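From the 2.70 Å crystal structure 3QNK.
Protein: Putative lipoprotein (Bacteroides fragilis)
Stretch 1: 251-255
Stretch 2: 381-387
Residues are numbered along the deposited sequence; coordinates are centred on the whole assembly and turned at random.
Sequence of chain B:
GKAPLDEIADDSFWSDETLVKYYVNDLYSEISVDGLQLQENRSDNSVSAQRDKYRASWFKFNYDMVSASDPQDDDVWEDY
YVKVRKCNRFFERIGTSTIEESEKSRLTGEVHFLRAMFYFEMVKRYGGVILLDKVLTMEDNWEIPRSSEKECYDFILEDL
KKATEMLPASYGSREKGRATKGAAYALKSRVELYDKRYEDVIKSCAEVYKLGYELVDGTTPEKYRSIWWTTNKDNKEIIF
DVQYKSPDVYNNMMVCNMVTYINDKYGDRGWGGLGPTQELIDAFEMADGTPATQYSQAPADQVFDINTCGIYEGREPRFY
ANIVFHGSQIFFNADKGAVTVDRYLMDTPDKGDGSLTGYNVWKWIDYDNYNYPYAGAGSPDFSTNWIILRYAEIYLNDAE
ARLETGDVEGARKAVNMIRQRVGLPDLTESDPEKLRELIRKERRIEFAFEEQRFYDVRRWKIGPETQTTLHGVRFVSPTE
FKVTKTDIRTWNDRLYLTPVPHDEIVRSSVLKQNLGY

Stretch 1 251-255: NNMMV
Stretch 2 (381-387) DFSTNWI

Two segments of one chain, at least 128 residues apart at their points of contact, bury 329 Å² between them, summed over both sides. Residues 384-387 form a strand; the other segment is a loop leading into a weakly bonded helix at about Met-253. The closest CA pair is Met-254 CA and Thr-384 CA, 6.7 Å apart.

Asn-251 (phi/psi -125/-1, chi1 m) stays out of reach. Asn-252 (-66/113, chi1 t, chi2 -82°) points CA-to-CB toward the other stretch and uses both ends of its amide. Asn-252 ND2 donates to Phe-382 O at 3.0 Å with a nearly linear angle of 172°, while Asn-252 OD1 caps the helix, accepting from Val-255 N at 3.0 Å (169°) and, weakly, from Met-254 N at 3.1 Å (121°). An amide suits this buried site because it supplies a donor and an acceptor together.

Met-253 (-48/-41) is a selenomethionine extended through chi1, chi2 and chi3, all t. Met-253 SE lies 3.6 Å from Thr-384 CG2, and Met-253 CE sits over one face of Trp-386, 3.8 Å from the six-membered ring centroid and 29° off the normal; Met-253 CE to Trp-386 CZ3 is 3.3 Å. Trp-386 (-79/107, chi1 t, chi2 -117°) thus offers a flat surface to a slender, unbranched chain.

Met-254 (-72/-53), also selenomethionine and all t, brings Met-254 SE to 3.8 Å from Phe-382 CD1. The approach is oblique: Met-254 SE is 4.9 Å from the Phe-382 ring centroid, 60° off the normal. Phe-382 (-89/77, chi1 m, chi2 -80°) points CA-to-CB toward the other stretch, but its end leads away. Thr-384 (-118/138, chi1 m) places Thr-384 OG1 4.1 Å from Met-254 CB, so its compact side chain contacts both selenomethionines.

Val-255 (-63/-41, chi1 t) points sideways; Val-255 CG2 comes no closer than 5.5 Å, to Phe-382 CB. Its backbone N completes the cap.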

# COMPACT_ATOMS: atom_id res chain seq x y z
N ASN B 251 -12.02 8.31 4.59
CA ASN B 251 -11.53 7.23 5.44
C ASN B 251 -11.72 7.52 6.95
O ASN B 251 -11.44 6.65 7.79
CB ASN B 251 -10.08 6.93 5.09
CG ASN B 251 -10.01 6.09 3.83
OD1 ASN B 251 -10.55 4.97 3.75
ND2 ASN B 251 -9.41 6.65 2.78
N ASN B 252 -12.28 8.71 7.26
CA ASN B 252 -12.57 9.15 8.62
C ASN B 252 -13.65 8.27 9.22
O ASN B 252 -14.80 8.31 8.77
CB ASN B 252 -12.97 10.63 8.64
CG ASN B 252 -13.25 11.13 10.02
OD1 ASN B 252 -14.35 10.95 10.56
ND2 ASN B 252 -12.25 11.71 10.64
N MSE B 253 -13.28 7.49 10.25
CA MSE B 253 -14.11 6.53 10.97
C MSE B 253 -15.48 7.09 11.38
O MSE B 253 -16.48 6.37 11.27
CB MSE B 253 -13.36 6.01 12.18
CG MSE B 253 -14.05 4.86 12.84
SE MSE B 253 -12.95 3.91 14.05
CE MSE B 253 -13.89 2.31 13.86
N MSE B 254 -15.54 8.35 11.85
CA MSE B 254 -16.78 8.99 12.28
C MSE B 254 -17.69 9.33 11.10
O MSE B 254 -18.86 8.96 11.12
CB MSE B 254 -16.48 10.25 13.09
CG MSE B 254 -17.72 10.84 13.73
SE MSE B 254 -17.52 12.70 14.22
CE MSE B 254 -19.37 13.01 14.97
N VAL B 255 -17.16 10.05 10.08
CA VAL B 255 -17.93 10.48 8.91
C VAL B 255 -18.42 9.25 8.13
O VAL B 255 -19.59 9.21 7.75
CB VAL B 255 -17.11 11.46 8.03
CG1 VAL B 255 -17.84 11.83 6.74
CG2 VAL B 255 -16.77 12.72 8.82
N ASP B 381 -10.15 18.57 14.43
CA ASP B 381 -10.05 17.20 13.94
C ASP B 381 -11.15 16.32 14.55
O ASP B 381 -11.28 16.27 15.80
CB ASP B 381 -8.67 16.60 14.24
N PHE B 382 -11.93 15.62 13.67
CA PHE B 382 -12.98 14.73 14.15
C PHE B 382 -12.42 13.34 14.36
O PHE B 382 -12.62 12.42 13.56
CB PHE B 382 -14.18 14.75 13.21
CG PHE B 382 -14.96 16.01 13.42
CD1 PHE B 382 -15.84 16.13 14.48
CD2 PHE B 382 -14.75 17.11 12.60
CE1 PHE B 382 -16.53 17.33 14.71
CE2 PHE B 382 -15.43 18.31 12.83
CZ PHE B 382 -16.32 18.41 13.88
N SER B 383 -11.70 13.19 15.48
CA SER B 383 -11.06 11.95 15.88
C SER B 383 -12.02 11.04 16.63
O SER B 383 -13.00 11.48 17.25
CB SER B 383 -9.86 12.23 16.76
OG SER B 383 -10.30 12.84 17.96
N THR B 384 -11.66 9.77 16.62
CA THR B 384 -12.36 8.69 17.28
C THR B 384 -11.40 8.10 18.31
O THR B 384 -10.21 7.95 18.06
CB THR B 384 -12.92 7.70 16.23
OG1 THR B 384 -14.16 8.23 15.74
CG2 THR B 384 -13.16 6.29 16.80
N ASN B 385 -11.92 7.81 19.49
CA ASN B 385 -11.16 7.19 20.56
C ASN B 385 -11.38 5.69 20.39
O ASN B 385 -12.35 5.11 20.91
CB ASN B 385 -11.58 7.75 21.94
CG ASN B 385 -10.67 7.37 23.10
OD1 ASN B 385 -9.51 6.95 22.93
ND2 ASN B 385 -11.17 7.55 24.34
N TRP B 386 -10.52 5.08 19.56
CA TRP B 386 -10.58 3.65 19.27
C TRP B 386 -9.97 2.87 20.42
O TRP B 386 -8.75 2.91 20.60
CB TRP B 386 -9.89 3.33 17.93
CG TRP B 386 -10.15 1.93 17.45
CD1 TRP B 386 -9.23 0.94 17.27
CD2 TRP B 386 -11.44 1.36 17.15
NE1 TRP B 386 -9.86 -0.22 16.86
CE2 TRP B 386 -11.22 0.01 16.79
CE3 TRP B 386 -12.76 1.84 17.22
CZ2 TRP B 386 -12.27 -0.85 16.46
CZ3 TRP B 386 -13.80 0.97 16.90
CH2 TRP B 386 -13.55 -0.34 16.50
N ILE B 387 -10.82 2.21 21.21
CA ILE B 387 -10.36 1.46 22.38
C ILE B 387 -10.13 0.00 21.99
O ILE B 387 -11.08 -0.80 21.87
CB ILE B 387 -11.32 1.61 23.58
CG1 ILE B 387 -11.58 3.10 23.85
CG2 ILE B 387 -10.74 0.89 24.79
CD1 ILE B 387 -12.77 3.42 24.74